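Local structure of regulatory protein RecX (Lactobacillus reuteri, 3D5L) at residues Ala4-Lys8 with Ile20-Lys25; Thr56-Gln60 with Phe94-Ile98; Ala114-Val118 with Ile132-Leu136. The protein probably modulates the activity of RecA, the recombinase of DNA repair, as a member of the RecX family. The contacts are given in a common frame with arbitrary orientation. Numbering follows the deposited sequence.

Interaction 1. Residues Ala4-Lys8 with Ile20-Lys25; sequences AKISK and IYLDGK
Three backbone hydrogen bonds join the two segments: Asp23 N to Lys5 O (2.8 Å), Ser7 N to Tyr21 O (2.7 Å) and Tyr21 N to Lys8 O (3.0 Å); a fourth runs from Gly24 N in the turn to the Ser7 side chain, OG (2.8 Å). Ser7 and Lys8 both face Tyr21, a classic beta bulge; Ser7 leaves extended geometry (phi/psi -93/-14), with chi1 p. The type I' turn Leu22-Lys25, with Asp23 and Gly24 at positive phi (55/46 and 82/2), leads into strand 25-31. Segment axes come within 4.5 Å at 127°; Ile6 and Leu22 form a non-hydrogen-bonded pair, CA-CA 4.3 Å. Over one face of the Tyr21 ring (chi1 m) runs Lys8 (chi1 t, chi2 t, chi3 m, chi4 t), NZ 4.6 Å from the centroid (cation-pi) and CD at 4.3 Å (CH-pi). Ile6 CG1 packs 3.5 Å from Leu22 CD2 and 3.9 Å from Ile20 CG2. Strands 4-11 and 17-22 form this beta hairpin, with 25-31 flanking 17-22 and 45-46 bordering 4-11.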
ATOM      1  N   ALA A   4      23.327  34.544  10.008  1.00 32.63           N
ATOM      2  CA  ALA A   4      21.973  34.986  10.325  1.00 32.79           C
ATOM      3  C   ALA A   4      21.571  34.395  11.676  1.00 31.97           C
ATOM      4  O   ALA A   4      22.050  33.329  12.050  1.00 31.25           O
ATOM      5  CB  ALA A   4      21.005  34.530   9.243  1.00 31.17           C
ATOM      6  N   LYS A   5      20.699  35.090  12.401  1.00 31.44           N
ATOM      7  CA  LYS A   5      20.245  34.625  13.708  1.00 32.46           C
ATOM      8  C   LYS A   5      18.719  34.681  13.785  1.00 31.51           C
ATOM      9  O   LYS A   5      18.104  35.668  13.384  1.00 31.39           O
ATOM     10  CB  LYS A   5      20.855  35.496  14.811  1.00 33.92           C
ATOM     11  CG  LYS A   5      21.265  34.745  16.075  1.00 38.07           C
ATOM     12  CD  LYS A   5      22.037  35.673  17.020  1.00 40.17           C
ATOM     13  CE  LYS A   5      22.739  34.919  18.156  1.00 42.17           C
ATOM     14  NZ  LYS A   5      21.843  34.489  19.277  1.00 42.35           N
ATOM     15  N   ILE A   6      18.111  33.620  14.299  1.00 31.07           N
ATOM     16  CA  ILE A   6      16.658  33.552  14.423  1.00 29.67           C
ATOM     17  C   ILE A   6      16.130  34.503  15.497  1.00 30.06           C
ATOM     18  O   ILE A   6      16.415  34.329  16.685  1.00 30.08           O
ATOM     19  CB  ILE A   6      16.210  32.114  14.750  1.00 27.39           C
ATOM     20  CG1 ILE A   6      16.588  31.189  13.588  1.00 26.13           C
ATOM     21  CG2 ILE A   6      14.713  32.075  15.009  1.00 23.75           C
ATOM     22  CD1 ILE A   6      16.314  29.722  13.848  1.00 26.04           C
ATOM     23  N   SER A   7      15.350  35.496  15.073  1.00 29.12           N
ATOM     24  CA  SER A   7      14.790  36.482  15.999  1.00 29.65           C
ATOM     25  C   SER A   7      13.391  36.115  16.495  1.00 29.64           C
ATOM     26  O   SER A   7      12.891  36.700  17.455  1.00 30.96           O
ATOM     27  CB  SER A   7      14.734  37.864  15.337  1.00 29.81           C
ATOM     28  OG  SER A   7      13.692  37.943  14.373  1.00 27.60           O
ATOM     29  N   LYS A   8      12.753  35.154  15.843  1.00 28.55           N
ATOM     30  CA  LYS A   8      11.418  34.755  16.251  1.00 27.45           C
ATOM     31  C   LYS A   8      10.966  33.490  15.533  1.00 26.18           C
ATOM     32  O   LYS A   8      11.407  33.187  14.430  1.00 24.90           O
ATOM     33  CB  LYS A   8      10.424  35.886  15.959  1.00 29.48           C
ATOM     34  CG  LYS A   8       9.015  35.616  16.447  1.00 28.40           C
ATOM     35  CD  LYS A   8       7.985  36.373  15.620  1.00 33.06           C
ATOM     36  CE  LYS A   8       8.036  37.877  15.837  1.00 33.76           C
ATOM     37  NZ  LYS A   8       6.993  38.593  15.018  1.00 33.27           N
ATOM     38  N   ILE A  20       9.829  31.104  10.455  1.00 22.19           N
ATOM     39  CA  ILE A  20      11.105  31.503  11.045  1.00 22.31           C
ATOM     40  C   ILE A  20      11.558  32.876  10.561  1.00 22.96           C
ATOM     41  O   ILE A  20      11.603  33.148   9.362  1.00 22.41           O
ATOM     42  CB  ILE A  20      12.217  30.470  10.740  1.00 21.95           C
ATOM     43  CG1 ILE A  20      12.021  29.217  11.598  1.00 23.28           C
ATOM     44  CG2 ILE A  20      13.586  31.058  11.047  1.00 20.38           C
ATOM     45  CD1 ILE A  20      10.703  28.530  11.395  1.00 24.70           C
ATOM     46  N   TYR A  21      11.889  33.739  11.517  1.00 24.47           N
ATOM     47  CA  TYR A  21      12.352  35.092  11.236  1.00 25.29           C
ATOM     48  C   TYR A  21      13.832  35.213  11.560  1.00 26.47           C
ATOM     49  O   TYR A  21      14.264  34.880  12.662  1.00 26.53           O
ATOM     50  CB  TYR A  21      11.579  36.105  12.082  1.00 24.49           C
ATOM     51  CG  TYR A  21      10.112  36.206  11.745  1.00 24.17           C
ATOM     52  CD1 TYR A  21       9.601  37.322  11.086  1.00 25.43           C
ATOM     53  CD2 TYR A  21       9.233  35.177  12.075  1.00 24.69           C
ATOM     54  CE1 TYR A  21       8.238  37.410  10.763  1.00 25.04           C
ATOM     55  CE2 TYR A  21       7.883  35.249  11.759  1.00 22.57           C
ATOM     56  CZ  TYR A  21       7.393  36.364  11.104  1.00 24.69           C
ATOM     57  OH  TYR A  21       6.055  36.410  10.777  1.00 27.48           O
ATOM     58  N   LEU A  22      14.606  35.691  10.596  1.00 27.75           N
ATOM     59  CA  LEU A  22      16.032  35.872  10.804  1.00 30.58           C
ATOM     60  C   LEU A  22      16.329  37.359  10.914  1.00 31.64           C
ATOM     61  O   LEU A  22      16.023  38.134  10.003  1.00 32.42           O
ATOM     62  CB  LEU A  22      16.826  35.257   9.647  1.00 30.35           C
ATOM     63  CG  LEU A  22      16.763  33.729   9.589  1.00 31.16           C
ATOM     64  CD1 LEU A  22      17.403  33.219   8.307  1.00 32.17           C
ATOM     65  CD2 LEU A  22      17.462  33.159  10.806  1.00 31.29           C
ATOM     66  N   ASP A  23      16.889  37.761  12.050  1.00 32.36           N
ATOM     67  CA  ASP A  23      17.243  39.161  12.271  1.00 33.91           C
ATOM     68  C   ASP A  23      16.055  40.100  12.085  1.00 34.11           C
ATOM     69  O   ASP A  23      16.168  41.137  11.423  1.00 34.37           O
ATOM     70  CB  ASP A  23      18.378  39.553  11.323  1.00 34.49           C
ATOM     71  CG  ASP A  23      19.601  38.670  11.490  1.00 35.32           C
ATOM     72  OD1 ASP A  23      20.248  38.733  12.565  1.00 33.11           O
ATOM     73  OD2 ASP A  23      19.914  37.910  10.546  1.00 37.10           O
ATOM     74  N   GLY A  24      14.917  39.723  12.668  1.00 33.64           N
ATOM     75  CA  GLY A  24      13.718  40.539  12.585  1.00 31.64           C
ATOM     76  C   GLY A  24      12.877  40.429  11.325  1.00 32.10           C
ATOM     77  O   GLY A  24      11.872  41.133  11.209  1.00 32.99           O
ATOM     78  N   LYS A  25      13.257  39.559  10.390  1.00 31.91           N
ATOM     79  CA  LYS A  25      12.503  39.412   9.138  1.00 31.90           C
ATOM     80  C   LYS A  25      12.154  37.963   8.784  1.00 30.45           C
ATOM     81  O   LYS A  25      12.964  37.050   8.977  1.00 30.17           O
ATOM     82  CB  LYS A  25      13.297  40.007   7.972  1.00 33.59           C
ATOM     83  CG  LYS A  25      13.925  41.364   8.247  1.00 38.14           C
ATOM     84  CD  LYS A  25      14.830  41.774   7.092  1.00 40.88           C
ATOM     85  CE  LYS A  25      15.578  43.074   7.377  1.00 42.50           C
ATOM     86  NZ  LYS A  25      16.509  43.413   6.257  1.00 42.09           N
TER

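Interaction 2. Residues Thr56-Gln60 with Phe94-Ile98; sequences TADQQ and FVEPI
This is helix-helix packing between helix 48-71 and helix 92-104; segment 94-98 lies in the first three-helix domain of RecX. The axes of the two segments approach to 11.7 Å at a crossing angle of -61°, a wide spacing bridged mainly by Phe94 and Gln60, whose CA atoms are 6.3 Å apart. Helix 94-98 is kinked at Pro97, whose N makes no bond to the preceding turn, while Ile98 N still bonds to Phe94 O (3.0 Å). Phe94 (chi1 m, chi2 -19°) directs its CB toward helix 48-71. Gln60 is extended, chi1 and chi2 both t, so its aliphatic part passes over one face of the phenyl ring: CB sits 4.0 Å from the centroid, 2° off the normal, a CH-pi contact. Its amide, at chi3 -53°, places NE2 3.7 Å from Pro97 CB. Thr56 (chi1 m) brings CG2 to 3.8 Å from Phe94 CZ, and Gln59 (chi1 m, chi2 t) sets NE2 at the ring edge, 4.0 Å from that CZ. Ile98 (chi1 m, chi2 t) packs CG1 4.1 Å from Gln60 CG. Asp58 forms a salt bridge with Arg17, tying helix 48-71 to the beta strands. Gln60 OE1 lies 3.2 Å from Phe94 CD1.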
ATOM      1  N   THR A  56      15.763  21.106   1.927  1.00 16.89           N
ATOM      2  CA  THR A  56      15.647  19.748   1.390  1.00 15.74           C
ATOM      3  C   THR A  56      14.920  18.836   2.376  1.00 13.86           C
ATOM      4  O   THR A  56      14.092  18.011   1.981  1.00 12.89           O
ATOM      5  CB  THR A  56      17.036  19.117   1.097  1.00 17.56           C
ATOM      6  OG1 THR A  56      17.811  20.003   0.274  1.00 18.71           O
ATOM      7  CG2 THR A  56      16.865  17.788   0.371  1.00 15.25           C
ATOM      8  N   ALA A  57      15.244  18.976   3.656  1.00 13.30           N
ATOM      9  CA  ALA A  57      14.608  18.165   4.686  1.00 12.90           C
ATOM     10  C   ALA A  57      13.122  18.506   4.760  1.00 12.69           C
ATOM     11  O   ALA A  57      12.289  17.612   4.881  1.00 13.41           O
ATOM     12  CB  ALA A  57      15.273  18.406   6.032  1.00 12.62           C
ATOM     13  N   ASP A  58      12.791  19.795   4.678  1.00 13.50           N
ATOM     14  CA  ASP A  58      11.391  20.228   4.724  1.00 14.85           C
ATOM     15  C   ASP A  58      10.640  19.731   3.484  1.00 15.93           C
ATOM     16  O   ASP A  58       9.440  19.473   3.552  1.00 14.28           O
ATOM     17  CB  ASP A  58      11.293  21.760   4.804  1.00 15.83           C
ATOM     18  CG  ASP A  58       9.853  22.250   4.972  1.00 20.55           C
ATOM     19  OD1 ASP A  58       9.193  21.854   5.963  1.00 17.99           O
ATOM     20  OD2 ASP A  58       9.371  23.029   4.115  1.00 23.19           O
ATOM     21  N   GLN A  59      11.341  19.582   2.359  1.00 16.06           N
ATOM     22  CA  GLN A  59      10.689  19.089   1.148  1.00 17.70           C
ATOM     23  C   GLN A  59      10.316  17.634   1.383  1.00 16.31           C
ATOM     24  O   GLN A  59       9.291  17.163   0.895  1.00 17.32           O
ATOM     25  CB  GLN A  59      11.623  19.152  -0.063  1.00 21.57           C
ATOM     26  CG  GLN A  59      12.223  20.524  -0.371  1.00 26.98           C
ATOM     27  CD  GLN A  59      13.303  20.451  -1.453  1.00 30.31           C
ATOM     28  OE1 GLN A  59      14.065  21.404  -1.653  1.00 33.42           O
ATOM     29  NE2 GLN A  59      13.373  19.316  -2.154  1.00 28.56           N
ATOM     30  N   GLN A  60      11.159  16.919   2.122  1.00 14.73           N
ATOM     31  CA  GLN A  60      10.901  15.512   2.400  1.00 14.24           C
ATOM     32  C   GLN A  60       9.795  15.392   3.439  1.00 12.16           C
ATOM     33  O   GLN A  60       8.886  14.587   3.279  1.00 13.51           O
ATOM     34  CB  GLN A  60      12.167  14.807   2.901  1.00 13.20           C
ATOM     35  CG  GLN A  60      12.000  13.289   3.028  1.00 16.71           C
ATOM     36  CD  GLN A  60      13.274  12.578   3.455  1.00 18.25           C
ATOM     37  OE1 GLN A  60      14.333  12.744   2.842  1.00 19.24           O
ATOM     38  NE2 GLN A  60      13.177  11.777   4.509  1.00 18.83           N
ATOM     39  N   PHE A  94      14.110  10.433  -1.788  1.00 20.25           N
ATOM     40  CA  PHE A  94      13.198  10.509  -0.637  1.00 20.84           C
ATOM     41  C   PHE A  94      12.335   9.262  -0.471  1.00 19.21           C
ATOM     42  O   PHE A  94      11.838   8.994   0.625  1.00 19.94           O
ATOM     43  CB  PHE A  94      12.226  11.701  -0.739  1.00 18.53           C
ATOM     44  CG  PHE A  94      12.884  13.044  -0.795  1.00 19.78           C
ATOM     45  CD1 PHE A  94      14.192  13.222  -0.366  1.00 19.37           C
ATOM     46  CD2 PHE A  94      12.170  14.151  -1.238  1.00 20.19           C
ATOM     47  CE1 PHE A  94      14.774  14.473  -0.375  1.00 19.04           C
ATOM     48  CE2 PHE A  94      12.750  15.412  -1.248  1.00 18.88           C
ATOM     49  CZ  PHE A  94      14.054  15.572  -0.816  1.00 19.34           C
ATOM     50  N   VAL A  95      12.140   8.525  -1.560  1.00 17.71           N
ATOM     51  CA  VAL A  95      11.300   7.332  -1.548  1.00 18.32           C
ATOM     52  C   VAL A  95      11.621   6.341  -0.433  1.00 18.79           C
ATOM     53  O   VAL A  95      10.810   6.127   0.474  1.00 17.24           O
ATOM     54  CB  VAL A  95      11.373   6.573  -2.903  1.00 19.13           C
ATOM     55  CG1 VAL A  95      10.469   5.347  -2.861  1.00 17.78           C
ATOM     56  CG2 VAL A  95      10.970   7.492  -4.042  1.00 19.11           C
ATOM     57  N   GLU A  96      12.800   5.733  -0.516  1.00 18.55           N
ATOM     58  CA  GLU A  96      13.227   4.742   0.463  1.00 20.76           C
ATOM     59  C   GLU A  96      13.192   5.259   1.910  1.00 19.33           C
ATOM     60  O   GLU A  96      12.764   4.533   2.801  1.00 20.55           O
ATOM     61  CB  GLU A  96      14.631   4.224   0.100  1.00 21.89           C
ATOM     62  CG  GLU A  96      14.999   2.882   0.738  1.00 25.45           C
ATOM     63  CD  GLU A  96      13.976   1.773   0.456  1.00 29.59           C
ATOM     64  OE1 GLU A  96      13.666   1.514  -0.736  1.00 29.01           O
ATOM     65  OE2 GLU A  96      13.482   1.162   1.436  1.00 29.39           O
ATOM     66  N   PRO A  97      13.658   6.504   2.164  1.00 17.97           N
ATOM     67  CA  PRO A  97      13.633   7.037   3.534  1.00 18.39           C
ATOM     68  C   PRO A  97      12.202   7.160   4.072  1.00 17.24           C
ATOM     69  O   PRO A  97      11.932   6.813   5.217  1.00 18.47           O
ATOM     70  CB  PRO A  97      14.318   8.404   3.396  1.00 17.46           C
ATOM     71  CG  PRO A  97      15.279   8.177   2.275  1.00 17.84           C
ATOM     72  CD  PRO A  97      14.437   7.392   1.284  1.00 17.62           C
ATOM     73  N   ILE A  98      11.290   7.656   3.240  1.00 17.21           N
ATOM     74  CA  ILE A  98       9.888   7.807   3.633  1.00 15.81           C
ATOM     75  C   ILE A  98       9.236   6.440   3.846  1.00 16.86           C
ATOM     76  O   ILE A  98       8.495   6.256   4.804  1.00 17.65           O
ATOM     77  CB  ILE A  98       9.104   8.643   2.564  1.00 16.33           C
ATOM     78  CG1 ILE A  98       9.484  10.120   2.707  1.00 14.58           C
ATOM     79  CG2 ILE A  98       7.588   8.449   2.702  1.00 14.63           C
ATOM     80  CD1 ILE A  98       8.832  11.031   1.698  1.00 15.29           C
TER

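Interaction 3. Residues Ala114-Val118 with Ile132-Leu136; sequences AASYV and IRQHL
A buried, largely apolar helix-helix contact joins helices 110-124 and 129-138, the first two helices of the second three-helix repeat of RecX, which is related to helix-turn-helix domains. The segments run at 140°, roughly antiparallel, with axes 11.3 Å apart; Ala114 is opposite Leu136 (CA to CA 6.9 Å) and Val118 opposite Ile132 (7.3 Å). Ile132 (chi1 and chi2 m) and Leu136 (chi1 m, chi2 t) are one turn apart and supply the apolar surface of helix 129-138. Val118, chi1 t, sets CG2 3.8 Å from Ile132 CG2 and 4.2 Å from Leu136 CD1; Ala114 CB lies 4.1 Å from that CD1. Tyr117, chi1 t, extends across the interface: its CD2 is 3.8 Å from Leu136 CD2, and Ile132 CG2 meets its ring edge. Helix 143-149 completes the core through Ala149 and Ile146. Beside this apolar patch, the Tyr117 and His135 (chi1 t, chi2 90°) rings lie near parallel (3°) but slid apart, centroids 4.8 Å away, with Tyr117 OH over the imidazole face, 3.0 Å from His135 CD2.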
ATOM      1  N   ALA A 114      -2.229  -8.234   2.657  1.00  7.14           N
ATOM      2  CA  ALA A 114      -2.501  -9.454   1.901  1.00  8.41           C
ATOM      3  C   ALA A 114      -3.580 -10.304   2.565  1.00  9.53           C
ATOM      4  O   ALA A 114      -4.464 -10.850   1.887  1.00  9.90           O
ATOM      5  CB  ALA A 114      -1.216 -10.279   1.721  1.00  5.49           C
ATOM      6  N   ALA A 115      -3.507 -10.409   3.889  1.00  8.21           N
ATOM      7  CA  ALA A 115      -4.479 -11.190   4.641  1.00  7.63           C
ATOM      8  C   ALA A 115      -5.877 -10.585   4.486  1.00  7.76           C
ATOM      9  O   ALA A 115      -6.853 -11.312   4.285  1.00  7.93           O
ATOM     10  CB  ALA A 115      -4.088 -11.244   6.126  1.00  3.42           C
ATOM     11  N   SER A 116      -5.970  -9.263   4.591  1.00  7.40           N
ATOM     12  CA  SER A 116      -7.250  -8.570   4.462  1.00 10.75           C
ATOM     13  C   SER A 116      -7.792  -8.725   3.054  1.00 10.60           C
ATOM     14  O   SER A 116      -9.000  -8.826   2.848  1.00  7.03           O
ATOM     15  CB  SER A 116      -7.091  -7.075   4.761  1.00 11.40           C
ATOM     16  OG  SER A 116      -6.734  -6.860   6.117  1.00 20.16           O
ATOM     17  N   TYR A 117      -6.883  -8.720   2.085  1.00 12.00           N
ATOM     18  CA  TYR A 117      -7.277  -8.868   0.697  1.00 13.48           C
ATOM     19  C   TYR A 117      -7.900 -10.233   0.477  1.00 12.02           C
ATOM     20  O   TYR A 117      -8.963 -10.349  -0.131  1.00 14.81           O
ATOM     21  CB  TYR A 117      -6.069  -8.714  -0.222  1.00 15.03           C
ATOM     22  CG  TYR A 117      -6.413  -8.886  -1.681  1.00 16.75           C
ATOM     23  CD1 TYR A 117      -6.951  -7.830  -2.419  1.00 19.72           C
ATOM     24  CD2 TYR A 117      -6.212 -10.105  -2.324  1.00 17.09           C
ATOM     25  CE1 TYR A 117      -7.274  -7.979  -3.758  1.00 20.42           C
ATOM     26  CE2 TYR A 117      -6.537 -10.271  -3.670  1.00 22.13           C
ATOM     27  CZ  TYR A 117      -7.067  -9.200  -4.379  1.00 23.02           C
ATOM     28  OH  TYR A 117      -7.378  -9.346  -5.713  1.00 26.17           O
ATOM     29  N   VAL A 118      -7.239 -11.271   0.974  1.00 11.64           N
ATOM     30  CA  VAL A 118      -7.748 -12.627   0.804  1.00 11.72           C
ATOM     31  C   VAL A 118      -9.114 -12.762   1.465  1.00 14.06           C
ATOM     32  O   VAL A 118     -10.056 -13.260   0.849  1.00 15.15           O
ATOM     33  CB  VAL A 118      -6.763 -13.676   1.368  1.00  8.80           C
ATOM     34  CG1 VAL A 118      -7.405 -15.052   1.380  1.00  5.31           C
ATOM     35  CG2 VAL A 118      -5.506 -13.712   0.496  1.00  9.18           C
ATOM     36  N   ILE A 132      -5.276 -15.384  -6.856  1.00 15.73           N
ATOM     37  CA  ILE A 132      -5.061 -14.517  -5.701  1.00 14.73           C
ATOM     38  C   ILE A 132      -3.560 -14.285  -5.601  1.00 13.21           C
ATOM     39  O   ILE A 132      -3.106 -13.152  -5.457  1.00 14.14           O
ATOM     40  CB  ILE A 132      -5.528 -15.174  -4.380  1.00 16.35           C
ATOM     41  CG1 ILE A 132      -6.990 -15.605  -4.474  1.00 17.33           C
ATOM     42  CG2 ILE A 132      -5.372 -14.185  -3.237  1.00 15.18           C
ATOM     43  CD1 ILE A 132      -7.969 -14.478  -4.285  1.00 19.20           C
ATOM     44  N   ARG A 133      -2.799 -15.373  -5.698  1.00 12.81           N
ATOM     45  CA  ARG A 133      -1.339 -15.338  -5.628  1.00 15.28           C
ATOM     46  C   ARG A 133      -0.762 -14.440  -6.720  1.00 15.99           C
ATOM     47  O   ARG A 133       0.169 -13.667  -6.490  1.00 18.21           O
ATOM     48  CB  ARG A 133      -0.765 -16.756  -5.777  1.00 16.15           C
ATOM     49  CG  ARG A 133       0.742 -16.866  -5.502  1.00 18.23           C
ATOM     50  CD  ARG A 133       1.269 -18.293  -5.729  1.00 19.90           C
ATOM     51  NE  ARG A 133       0.553 -19.286  -4.941  1.00 23.15           N
ATOM     52  CZ  ARG A 133      -0.147 -20.292  -5.466  1.00 27.75           C
ATOM     53  NH1 ARG A 133      -0.216 -20.434  -6.791  1.00 27.62           N
ATOM     54  NH2 ARG A 133      -0.788 -21.155  -4.674  1.00 23.88           N
ATOM     55  N   GLN A 134      -1.320 -14.556  -7.914  1.00 16.69           N
ATOM     56  CA  GLN A 134      -0.877 -13.757  -9.037  1.00 17.70           C
ATOM     57  C   GLN A 134      -1.172 -12.281  -8.798  1.00 16.45           C
ATOM     58  O   GLN A 134      -0.359 -11.424  -9.122  1.00 14.88           O
ATOM     59  CB  GLN A 134      -1.575 -14.235 -10.312  1.00 21.06           C
ATOM     60  CG  GLN A 134      -1.254 -13.406 -11.539  1.00 26.62           C
ATOM     61  CD  GLN A 134      -1.818 -14.012 -12.813  1.00 30.59           C
ATOM     62  OE1 GLN A 134      -3.029 -14.231 -12.933  1.00 31.04           O
ATOM     63  NE2 GLN A 134      -0.939 -14.275 -13.779  1.00 31.60           N
ATOM     64  N   HIS A 135      -2.333 -11.982  -8.222  1.00 16.97           N
ATOM     65  CA  HIS A 135      -2.702 -10.594  -7.961  1.00 17.22           C
ATOM     66  C   HIS A 135      -1.828  -9.950  -6.884  1.00 16.30           C
ATOM     67  O   HIS A 135      -1.453  -8.787  -6.999  1.00 18.32           O
ATOM     68  CB  HIS A 135      -4.163 -10.505  -7.532  1.00 21.85           C
ATOM     69  CG  HIS A 135      -4.669  -9.104  -7.410  1.00 26.87           C
ATOM     70  ND1 HIS A 135      -5.240  -8.425  -8.464  1.00 30.26           N
ATOM     71  CD2 HIS A 135      -4.650  -8.235  -6.368  1.00 29.87           C
ATOM     72  CE1 HIS A 135      -5.554  -7.199  -8.078  1.00 31.51           C
ATOM     73  NE2 HIS A 135      -5.205  -7.060  -6.811  1.00 30.99           N
ATOM     74  N   LEU A 136      -1.511 -10.701  -5.835  1.00 13.42           N
ATOM     75  CA  LEU A 136      -0.680 -10.168  -4.762  1.00 11.06           C
ATOM     76  C   LEU A 136       0.780 -10.020  -5.183  1.00 10.94           C
ATOM     77  O   LEU A 136       1.483  -9.147  -4.678  1.00 10.05           O
ATOM     78  CB  LEU A 136      -0.812 -11.044  -3.509  1.00  7.92           C
ATOM     79  CG  LEU A 136      -2.215 -10.939  -2.885  1.00  9.92           C
ATOM     80  CD1 LEU A 136      -2.406 -12.007  -1.811  1.00  9.76           C
ATOM     81  CD2 LEU A 136      -2.422  -9.529  -2.312  1.00  8.96           C
TER

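In the fold
From the N terminus, interaction 1 closes a short hairpin loop at the far end of the N-terminal sheet, its centre about 41 Å from the centre of the chain. Interaction 2 then closes a longer, largely helical loop, bringing helix 92-104 back onto the long helix 48-71, which follows the sheet in the chain. Helix 110-124 follows 92-104 directly and opens interaction 3, a compact loop within the second repeat. The three loops succeed one another without nesting or crossing. Centres of interactions 1 and 2 are 25 Å apart, those of 2 and 3 30 Å, and those of 1 and 3 53 Å, as suits an elongated chain of modules.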